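Local coordinates for transcriptional regulator (Streptococcus dysgalactiae, PDB 4YV6), which probably binds DNA through a helix-turn-helix domain and regulates transcription in response to peptide signals, as in other Rgg-family regulators, at residues Lys7-Leu12 against Arg35-Glu40; Lys91-Leu96 against Ser115-Val120; Asn190-Ser195 against His205-Lys210. All coordinates share one frame; numbering follows the deposited sequence.

Contact 1 of 3, residues Lys7-Leu12 against Arg35-Glu40; sequences KTLRRL and RFERGE. With SO4 (sulfate ion), chain F.
Leu-9 and Arg-10 of helix 5-15 receive Phe-36 and Glu-37 from the last turn of helix 30-37. One residue before Phe-36, Arg-35 takes no part in the contact with helix 5-15. Its NE and NH2 both donate to O4 of a sulfate ion; this oxygen lies at the guanidinium edge, in its plane, 2.7 Å from Arg-35 NH2. Gln-32 and Ser-41 also bond to the sulfate. The ion probably comes from the crystallisation liquor. Phe-36 turns its ring obliquely to Leu-9, with CE2 4.2 Å from Leu-9 CB, and reaches Leu-48 of helix 45-54. These helices belong to the helix-turn-helix domain. Glu-37 has the largest share of the contact. CG lies beside its own backbone N (chi1 -73°), and the extended chain carries the carboxylate across Leu-9 and Arg-10. Glu-37 OE2 is 3.1 Å from Leu-9 CD1 and 3.5 Å from Arg-10 CA. Glu-37 OE1 lies 3.5 Å from Arg-10 CG. The guanidinium of Arg-10 leads away, its NE 5.1 Å from Glu-37 OE1. The salt-bridge partner of Glu-37 is Arg-13, at OE2. The backbones come close as well, with Lys-7 N 3.6 Å from Glu-37 O. After Arg-38, Gly-39 closes the helix with a Schellman motif.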
loop_
_atom_site.group_PDB
_atom_site.type_symbol
_atom_site.label_atom_id
_atom_site.label_comp_id
_atom_site.label_asym_id
_atom_site.label_seq_id
_atom_site.Cartn_x
_atom_site.Cartn_y
_atom_site.Cartn_z
ATOM N N LYS B 7 -26.167 5.084 -5.898
ATOM C CA LYS B 7 -26.184 6.168 -4.921
ATOM C C LYS B 7 -24.776 6.702 -4.681
ATOM O O LYS B 7 -24.580 7.906 -4.516
ATOM C CB LYS B 7 -26.802 5.702 -3.598
ATOM C CG LYS B 7 -26.224 4.401 -3.062
ATOM C CD LYS B 7 -26.027 4.427 -1.549
ATOM C CE LYS B 7 -25.234 3.211 -1.081
ATOM N NZ LYS B 7 -25.089 3.151 0.401
ATOM N N THR B 8 -23.798 5.802 -4.674
ATOM C CA THR B 8 -22.419 6.185 -4.404
ATOM C C THR B 8 -21.812 6.916 -5.596
ATOM O O THR B 8 -21.095 7.901 -5.423
ATOM C CB THR B 8 -21.547 4.965 -4.067
ATOM O OG1 THR B 8 -22.126 4.256 -2.964
ATOM C CG2 THR B 8 -20.125 5.402 -3.704
ATOM N N LEU B 9 -22.096 6.425 -6.800
ATOM C CA LEU B 9 -21.610 7.060 -8.018
ATOM C C LEU B 9 -22.082 8.508 -8.057
ATOM O O LEU B 9 -21.317 9.410 -8.393
ATOM C CB LEU B 9 -22.092 6.294 -9.257
ATOM C CG LEU B 9 -21.578 6.704 -10.650
ATOM C CD1 LEU B 9 -22.363 7.882 -11.216
ATOM C CD2 LEU B 9 -20.084 7.017 -10.643
ATOM N N ARG B 10 -23.346 8.721 -7.701
ATOM C CA ARG B 10 -23.932 10.057 -7.687
ATOM C C ARG B 10 -23.207 10.989 -6.716
ATOM O O ARG B 10 -22.863 12.116 -7.070
ATOM C CB ARG B 10 -25.415 9.983 -7.320
ATOM C CG ARG B 10 -26.114 11.335 -7.340
ATOM C CD ARG B 10 -27.627 11.193 -7.227
ATOM N NE ARG B 10 -28.109 11.359 -5.856
ATOM C CZ ARG B 10 -28.629 12.482 -5.359
ATOM N NH1 ARG B 10 -28.751 13.572 -6.110
ATOM N NH2 ARG B 10 -29.035 12.516 -4.097
ATOM N N ARG B 11 -22.988 10.517 -5.491
ATOM C CA ARG B 11 -22.335 11.327 -4.467
ATOM C C ARG B 11 -20.916 11.702 -4.874
ATOM O O ARG B 11 -20.478 12.830 -4.657
ATOM C CB ARG B 11 -22.310 10.587 -3.128
ATOM C CG ARG B 11 -21.601 11.358 -2.021
ATOM C CD ARG B 11 -21.825 10.731 -0.655
ATOM N NE ARG B 11 -21.512 9.305 -0.644
ATOM C CZ ARG B 11 -20.280 8.805 -0.638
ATOM N NH1 ARG B 11 -19.226 9.612 -0.650
ATOM N NH2 ARG B 11 -20.101 7.492 -0.625
ATOM N N LEU B 12 -20.198 10.749 -5.460
ATOM C CA LEU B 12 -18.840 10.996 -5.930
ATOM C C LEU B 12 -18.834 11.943 -7.128
ATOM O O LEU B 12 -17.978 12.825 -7.225
ATOM C CB LEU B 12 -18.152 9.679 -6.295
ATOM C CG LEU B 12 -17.899 8.696 -5.150
ATOM C CD1 LEU B 12 -17.316 7.399 -5.693
ATOM C CD2 LEU B 12 -16.972 9.296 -4.103
ATOM N N ARG B 35 -30.664 6.823 -14.399
ATOM C CA ARG B 35 -31.456 5.668 -13.989
ATOM C C ARG B 35 -30.626 4.734 -13.117
ATOM O O ARG B 35 -31.146 4.112 -12.192
ATOM C CB ARG B 35 -31.994 4.909 -15.206
ATOM C CG ARG B 35 -33.251 5.516 -15.810
ATOM C CD ARG B 35 -33.979 4.517 -16.699
ATOM N NE ARG B 35 -33.146 4.023 -17.795
ATOM C CZ ARG B 35 -32.989 4.640 -18.963
ATOM N NH1 ARG B 35 -33.600 5.792 -19.205
ATOM N NH2 ARG B 35 -32.213 4.104 -19.896
ATOM N N PHE B 36 -29.335 4.640 -13.414
ATOM C CA PHE B 36 -28.429 3.827 -12.611
ATOM C C PHE B 36 -28.227 4.454 -11.235
ATOM O O PHE B 36 -28.287 3.764 -10.217
ATOM C CB PHE B 36 -27.082 3.656 -13.317
ATOM C CG PHE B 36 -26.022 3.042 -12.451
ATOM C CD1 PHE B 36 -26.183 1.766 -11.935
ATOM C CD2 PHE B 36 -24.860 3.735 -12.159
ATOM C CE1 PHE B 36 -25.205 1.197 -11.138
ATOM C CE2 PHE B 36 -23.880 3.171 -11.364
ATOM C CZ PHE B 36 -24.054 1.899 -10.854
ATOM N N GLU B 37 -27.995 5.763 -11.211
ATOM C CA GLU B 37 -27.815 6.490 -9.959
ATOM C C GLU B 37 -29.053 6.391 -9.072
ATOM O O GLU B 37 -28.949 6.381 -7.847
ATOM C CB GLU B 37 -27.495 7.961 -10.231
ATOM C CG GLU B 37 -26.098 8.203 -10.772
ATOM C CD GLU B 37 -25.762 9.679 -10.872
ATOM O OE1 GLU B 37 -26.677 10.512 -10.702
ATOM O OE2 GLU B 37 -24.581 10.004 -11.116
ATOM N N ARG B 38 -30.221 6.319 -9.704
ATOM C CA ARG B 38 -31.487 6.235 -8.983
ATOM C C ARG B 38 -31.846 4.794 -8.620
ATOM O O ARG B 38 -32.832 4.548 -7.928
ATOM C CB ARG B 38 -32.608 6.860 -9.819
ATOM C CG ARG B 38 -32.831 8.339 -9.544
ATOM C CD ARG B 38 -33.581 8.541 -8.233
ATOM N NE ARG B 38 -33.853 9.948 -7.953
ATOM C CZ ARG B 38 -34.713 10.376 -7.033
ATOM N NH1 ARG B 38 -35.402 9.510 -6.300
ATOM N NH2 ARG B 38 -34.892 11.677 -6.849
ATOM N N GLY B 39 -31.039 3.846 -9.086
ATOM C CA GLY B 39 -31.260 2.441 -8.793
ATOM C C GLY B 39 -32.460 1.866 -9.524
ATOM O O GLY B 39 -32.989 0.824 -9.135
ATOM N N GLU B 40 -32.890 2.547 -10.583
ATOM C CA GLU B 40 -34.020 2.093 -11.389
ATOM C C GLU B 40 -33.571 1.076 -12.433
ATOM O O GLU B 40 -34.345 0.213 -12.845
ATOM C CB GLU B 40 -34.700 3.279 -12.074
ATOM C CG GLU B 40 -35.299 4.291 -11.109
ATOM C CD GLU B 40 -35.887 5.500 -11.814
ATOM O OE1 GLU B 40 -35.735 5.604 -13.051
ATOM O OE2 GLU B 40 -36.501 6.345 -11.130
HETATM S S SO4 F . -31.998 0.888 -19.787
HETATM O O1 SO4 F . -30.891 0.958 -20.736
HETATM O O2 SO4 F . -33.234 1.295 -20.454
HETATM O O3 SO4 F . -32.134 -0.482 -19.299
HETATM O O4 SO4 F . -31.736 1.778 -18.657
#

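Contact 2 of 3, residues Lys91-Leu96 against Ser115-Val120; sequences KLLKLL and SIEPTV
Leu-92 and Ile-116 meet methyl to methyl, Leu-92 CD1 lying 3.2 Å from Ile-116 CD1. This is tighter than normal van der Waals contact, so the exact placing of these two methyls is doubtful. Ile-116 holds CG1 between its backbone N and carbonyl carbon (chi1 62°), a crowded position. From there CG1 carries CD1 toward the helix. Two looser apolar contacts involve Val-120, which spreads its two methyls over two leucines. CG2 of Val-120 lies 4.1 Å from Leu-93 CD2, and the two side chains cross obliquely. Val-120 CG1 is 4.3 Å from Leu-96 CD2. Leu-92, Leu-93 and Leu-96 follow an i, i+1, i+4 pattern, so one side of the helical turn faces the loop.

Both segments lie in the Rgg C-terminal domain, an all-helical domain of the TPR clan. Here helix 89-95 packs against the loop that leaves helix 103-114 and leads to helix 124-136. Leu-113 of helix 103-114 also touches Leu-92 and Leu-93. Tyr-84 of helix 72-86 packs on Ile-116.

The one approach by a polar atom is slight. Glu-117 OE1 comes to 4.5 Å from Leu-93 CD1, a margin contact with no bond. No hydrogen bond joins the segments.

Within the helix, Leu-96 N bonds to Leu-92 O at 3.2 Å. Ser-115 OG bonds to Ile-112 O. In the loop, Glu-117 to Val-120 form a type I beta turn, and Val-120 at its end points toward the helix.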
loop_
_atom_site.group_PDB
_atom_site.type_symbol
_atom_site.label_atom_id
_atom_site.label_comp_id
_atom_site.label_asym_id
_atom_site.label_seq_id
_atom_site.Cartn_x
_atom_site.Cartn_y
_atom_site.Cartn_z
ATOM N N LYS B 91 -13.925 -17.672 21.405
ATOM C CA LYS B 91 -14.487 -17.415 20.084
ATOM C C LYS B 91 -13.645 -18.026 18.969
ATOM O O LYS B 91 -14.181 -18.445 17.945
ATOM C CB LYS B 91 -14.631 -15.910 19.856
ATOM C CG LYS B 91 -15.423 -15.192 20.936
ATOM C CD LYS B 91 -16.875 -15.642 20.959
ATOM C CE LYS B 91 -17.669 -14.901 22.023
ATOM N NZ LYS B 91 -17.631 -13.426 21.829
ATOM N N LEU B 92 -12.331 -18.067 19.164
ATOM C CA LEU B 92 -11.436 -18.643 18.165
ATOM C C LEU B 92 -11.737 -20.122 17.975
ATOM O O LEU B 92 -11.673 -20.642 16.861
ATOM C CB LEU B 92 -9.976 -18.442 18.570
ATOM C CG LEU B 92 -9.440 -17.030 18.328
ATOM C CD1 LEU B 92 -8.116 -16.817 19.043
ATOM C CD2 LEU B 92 -9.283 -16.763 16.834
ATOM N N LEU B 93 -12.071 -20.796 19.068
ATOM C CA LEU B 93 -12.511 -22.181 18.999
ATOM C C LEU B 93 -13.873 -22.260 18.321
ATOM O O LEU B 93 -14.159 -23.213 17.595
ATOM C CB LEU B 93 -12.570 -22.797 20.397
ATOM C CG LEU B 93 -11.222 -23.246 20.961
ATOM C CD1 LEU B 93 -11.313 -23.491 22.464
ATOM C CD2 LEU B 93 -10.741 -24.501 20.247
ATOM N N LYS B 94 -14.707 -21.252 18.556
ATOM C CA LYS B 94 -16.030 -21.197 17.950
ATOM C C LYS B 94 -15.934 -20.843 16.469
ATOM O O LYS B 94 -16.696 -21.354 15.649
ATOM C CB LYS B 94 -16.915 -20.179 18.672
ATOM C CG LYS B 94 -18.307 -20.047 18.071
ATOM C CD LYS B 94 -19.188 -19.109 18.878
ATOM C CE LYS B 94 -20.561 -18.965 18.240
ATOM N NZ LYS B 94 -21.452 -18.055 19.010
ATOM N N LEU B 95 -14.992 -19.966 16.135
ATOM C CA LEU B 95 -14.819 -19.516 14.760
ATOM C C LEU B 95 -14.397 -20.687 13.882
ATOM O O LEU B 95 -14.821 -20.802 12.737
ATOM C CB LEU B 95 -13.784 -18.388 14.689
ATOM C CG LEU B 95 -13.590 -17.666 13.352
ATOM C CD1 LEU B 95 -14.915 -17.216 12.754
ATOM C CD2 LEU B 95 -12.667 -16.470 13.541
ATOM N N LEU B 96 -13.572 -21.567 14.440
ATOM C CA LEU B 96 -13.100 -22.746 13.723
ATOM C C LEU B 96 -14.245 -23.693 13.360
ATOM O O LEU B 96 -14.130 -24.487 12.427
ATOM C CB LEU B 96 -12.055 -23.484 14.568
ATOM C CG LEU B 96 -11.598 -24.864 14.088
ATOM C CD1 LEU B 96 -11.022 -24.798 12.680
ATOM C CD2 LEU B 96 -10.578 -25.441 15.055
ATOM N N SER B 115 -1.073 -20.787 18.630
ATOM C CA SER B 115 -0.133 -19.872 19.272
ATOM C C SER B 115 -0.725 -19.180 20.503
ATOM O O SER B 115 -0.166 -18.202 20.999
ATOM C CB SER B 115 0.346 -18.827 18.259
ATOM O OG SER B 115 -0.741 -18.284 17.529
ATOM N N ILE B 116 -1.854 -19.689 20.993
ATOM C CA ILE B 116 -2.442 -19.208 22.242
ATOM C C ILE B 116 -2.881 -20.384 23.117
ATOM O O ILE B 116 -2.983 -20.258 24.338
ATOM C CB ILE B 116 -3.645 -18.273 21.982
ATOM C CG1 ILE B 116 -4.768 -19.014 21.250
ATOM C CG2 ILE B 116 -3.194 -17.058 21.177
ATOM C CD1 ILE B 116 -6.034 -18.199 21.090
ATOM N N GLU B 117 -3.139 -21.521 22.479
ATOM C CA GLU B 117 -3.469 -22.754 23.181
ATOM C C GLU B 117 -3.054 -23.933 22.295
ATOM O O GLU B 117 -3.777 -24.300 21.366
ATOM C CB GLU B 117 -4.962 -22.811 23.514
ATOM C CG GLU B 117 -5.286 -23.694 24.719
ATOM C CD GLU B 117 -6.308 -24.781 24.427
ATOM O OE1 GLU B 117 -7.118 -24.626 23.487
ATOM O OE2 GLU B 117 -6.305 -25.795 25.155
ATOM N N PRO B 118 -1.885 -24.534 22.580
ATOM C CA PRO B 118 -1.237 -25.438 21.620
ATOM C C PRO B 118 -1.909 -26.798 21.432
ATOM O O PRO B 118 -1.426 -27.585 20.618
ATOM C CB PRO B 118 0.157 -25.625 22.222
ATOM C CG PRO B 118 -0.060 -25.502 23.684
ATOM C CD PRO B 118 -1.142 -24.468 23.853
ATOM N N THR B 119 -2.984 -27.080 22.160
ATOM C CA THR B 119 -3.645 -28.375 22.034
ATOM C C THR B 119 -4.254 -28.540 20.640
ATOM O O THR B 119 -4.393 -29.659 20.146
ATOM C CB THR B 119 -4.740 -28.566 23.104
ATOM O OG1 THR B 119 -5.104 -29.949 23.173
ATOM C CG2 THR B 119 -5.976 -27.733 22.790
ATOM N N VAL B 120 -4.613 -27.421 20.016
ATOM C CA VAL B 120 -5.144 -27.431 18.657
ATOM C C VAL B 120 -4.059 -27.059 17.650
ATOM O O VAL B 120 -3.531 -25.948 17.679
ATOM C CB VAL B 120 -6.330 -26.454 18.498
ATOM C CG1 VAL B 120 -6.906 -26.534 17.088
ATOM C CG2 VAL B 120 -7.409 -26.749 19.528
#

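Contact 3 of 3, residues Asn190-Ser195 against His205-Lys210; sequences NCLIIS and HYLIEK
Leu-207 pushes its CD1 methyl against the backbone and side chains of helix 179-197. Leu-207 CD1 lies 3.5 Å from Leu-192 CA and 3.5 Å from Ser-195 OG. Leu-207 CD1 also reaches Cys-191 SG at 3.9 Å. One methyl thus touches three residues, spaced i, i+1 and i+4 along the facing helix. With CG beside the backbone N (chi1 -68°), Leu-207 sends this branch over Cys-191, Leu-192 and Ser-195. Leu-192 replies from the other helix. Its side chain and that of Leu-207 slide past each other in opposite directions, with Leu-192 CD1 4.0 Å from Leu-207 CB. The other branch, Leu-192 CD2, rests 3.8 Å from Ile-208 CG1. These two side chains are slanted against each other.

The next layer holds Ser-195 by hydrogen bonding and packs on the rest. Ser-195 OG is hydrogen-bonded to Tyr-157 OH of helix 157-168, and Ser-195 OG lies 2.9 Å from Cys-191 O, one turn back. Thr-164 touches Cys-191 from helix 157-168. Helix 221-237 also packs on the contact, with Val-230 on Leu-192, and His-231 and Tyr-234 on Ile-208.

The two short helical segments run nearly antiparallel, at 154°, with their axes 9.5 Å apart. They form a helical hairpin, the arrangement from which TPR-like domains such as the Rgg C-terminal domain are built. Across it there is no hydrogen bond. The buried serine hydroxyl is satisfied by Tyr-157, so what it offers Leu-207 is van der Waals contact, and the pairing of the helices rests on shape and apolar burial.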
loop_
_atom_site.group_PDB
_atom_site.type_symbol
_atom_site.label_atom_id
_atom_site.label_comp_id
_atom_site.label_asym_id
_atom_site.label_seq_id
_atom_site.Cartn_x
_atom_site.Cartn_y
_atom_site.Cartn_z
ATOM N N ASN B 190 11.552 -13.368 6.939
ATOM C CA ASN B 190 11.263 -14.362 7.966
ATOM C C ASN B 190 11.835 -15.728 7.605
ATOM O O ASN B 190 12.224 -16.497 8.484
ATOM C CB ASN B 190 9.755 -14.473 8.199
ATOM C CG ASN B 190 9.168 -13.231 8.846
ATOM O OD1 ASN B 190 9.892 -12.404 9.403
ATOM N ND2 ASN B 190 7.849 -13.102 8.783
ATOM N N CYS B 191 11.885 -16.028 6.311
ATOM C CA CYS B 191 12.487 -17.271 5.848
ATOM C C CYS B 191 14.007 -17.166 5.902
ATOM O O CYS B 191 14.698 -18.158 6.139
ATOM C CB CYS B 191 12.031 -17.604 4.428
ATOM S SG CYS B 191 12.641 -19.199 3.831
ATOM N N LEU B 192 14.522 -15.960 5.677
ATOM C CA LEU B 192 15.956 -15.715 5.753
ATOM C C LEU B 192 16.459 -15.919 7.181
ATOM O O LEU B 192 17.561 -16.419 7.391
ATOM C CB LEU B 192 16.289 -14.300 5.269
ATOM C CG LEU B 192 17.751 -13.866 5.407
ATOM C CD1 LEU B 192 18.677 -14.813 4.663
ATOM C CD2 LEU B 192 17.929 -12.442 4.905
ATOM N N ILE B 193 15.645 -15.528 8.155
ATOM C CA ILE B 193 15.995 -15.708 9.562
ATOM C C ILE B 193 16.211 -17.186 9.877
ATOM O O ILE B 193 17.166 -17.550 10.564
ATOM C CB ILE B 193 14.901 -15.135 10.494
ATOM C CG1 ILE B 193 14.875 -13.608 10.397
ATOM C CG2 ILE B 193 15.148 -15.550 11.950
ATOM C CD1 ILE B 193 13.653 -12.960 11.027
ATOM N N ILE B 194 15.317 -18.032 9.376
ATOM C CA ILE B 194 15.413 -19.469 9.604
ATOM C C ILE B 194 16.602 -20.059 8.846
ATOM O O ILE B 194 17.233 -21.009 9.310
ATOM C CB ILE B 194 14.121 -20.195 9.180
ATOM C CG1 ILE B 194 12.915 -19.584 9.900
ATOM C CG2 ILE B 194 14.221 -21.687 9.490
ATOM C CD1 ILE B 194 11.578 -20.106 9.419
ATOM N N SER B 195 16.901 -19.496 7.679
ATOM C CA SER B 195 18.018 -19.969 6.863
ATOM C C SER B 195 19.355 -19.740 7.559
ATOM O O SER B 195 20.284 -20.538 7.420
ATOM C CB SER B 195 18.020 -19.270 5.501
ATOM O OG SER B 195 16.860 -19.599 4.760
ATOM N N HIS B 205 21.987 -16.729 1.014
ATOM C CA HIS B 205 22.548 -15.881 -0.036
ATOM C C HIS B 205 21.511 -15.581 -1.113
ATOM O O HIS B 205 21.456 -14.472 -1.648
ATOM C CB HIS B 205 23.774 -16.542 -0.666
ATOM C CG HIS B 205 24.468 -15.681 -1.676
ATOM N ND1 HIS B 205 24.157 -15.712 -3.019
ATOM C CD2 HIS B 205 25.452 -14.762 -1.538
ATOM C CE1 HIS B 205 24.923 -14.851 -3.665
ATOM N NE2 HIS B 205 25.717 -14.262 -2.790
ATOM N N TYR B 206 20.695 -16.581 -1.431
ATOM C CA TYR B 206 19.621 -16.421 -2.405
ATOM C C TYR B 206 18.600 -15.395 -1.920
ATOM O O TYR B 206 18.247 -14.465 -2.644
ATOM C CB TYR B 206 18.930 -17.763 -2.672
ATOM C CG TYR B 206 17.664 -17.655 -3.506
ATOM C CD1 TYR B 206 17.706 -17.775 -4.887
ATOM C CD2 TYR B 206 16.428 -17.432 -2.907
ATOM C CE1 TYR B 206 16.552 -17.674 -5.651
ATOM C CE2 TYR B 206 15.273 -17.328 -3.664
ATOM C CZ TYR B 206 15.340 -17.452 -5.035
ATOM O OH TYR B 206 14.194 -17.352 -5.797
ATOM N N LEU B 207 18.133 -15.570 -0.688
ATOM C CA LEU B 207 17.109 -14.699 -0.121
ATOM C C LEU B 207 17.600 -13.265 0.047
ATOM O O LEU B 207 16.830 -12.320 -0.112
ATOM C CB LEU B 207 16.641 -15.247 1.228
ATOM C CG LEU B 207 15.859 -16.560 1.161
ATOM C CD1 LEU B 207 15.720 -17.163 2.549
ATOM C CD2 LEU B 207 14.489 -16.341 0.533
ATOM N N ILE B 208 18.879 -13.108 0.369
ATOM C CA ILE B 208 19.461 -11.780 0.537
ATOM C C ILE B 208 19.410 -10.996 -0.774
ATOM O O ILE B 208 19.152 -9.794 -0.774
ATOM C CB ILE B 208 20.919 -11.868 1.039
ATOM C CG1 ILE B 208 20.937 -12.277 2.515
ATOM C CG2 ILE B 208 21.642 -10.526 0.873
ATOM C CD1 ILE B 208 22.305 -12.690 3.029
ATOM N N GLU B 209 19.658 -11.683 -1.885
ATOM C CA GLU B 209 19.637 -11.050 -3.201
ATOM C C GLU B 209 18.221 -10.630 -3.591
ATOM O O GLU B 209 18.014 -9.541 -4.123
ATOM C CB GLU B 209 20.219 -11.998 -4.252
ATOM C CG GLU B 209 20.553 -11.333 -5.583
ATOM C CD GLU B 209 19.393 -11.304 -6.572
ATOM O OE1 GLU B 209 18.333 -11.904 -6.297
ATOM O OE2 GLU B 209 19.553 -10.674 -7.640
ATOM N N LYS B 210 17.251 -11.498 -3.320
ATOM C CA LYS B 210 15.853 -11.213 -3.631
ATOM C C LYS B 210 15.310 -10.051 -2.806
ATOM O O LYS B 210 14.662 -9.154 -3.343
ATOM C CB LYS B 210 14.992 -12.457 -3.396
ATOM C CG LYS B 210 15.175 -13.551 -4.433
ATOM C CD LYS B 210 14.716 -13.093 -5.807
ATOM C CE LYS B 210 14.823 -14.201 -6.831
ATOM N NZ LYS B 210 14.526 -13.692 -8.195
#

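In the fold
From the N terminus, contact 1 comes first. It closes the chain between helix 5-15 and helix 30-37, across the short helix 20-23, inside the helix-turn-helix domain. The chain then passes to the C-terminal domain. Contact 2 brings helix 89-95 to the loop 115-120, closing round helix 103-114. Contact 3 follows much later, joining helices 179-197 and 201-214 across a short turn. The three are in series; none nests or crosses. Contacts 1 and 3 lie on opposite sides of the chain's centre, their centres about 50 Å apart. Contacts 2 and 3 both lie in the Rgg C-terminal family region but do not touch: their nearest atoms are about 13 Å apart.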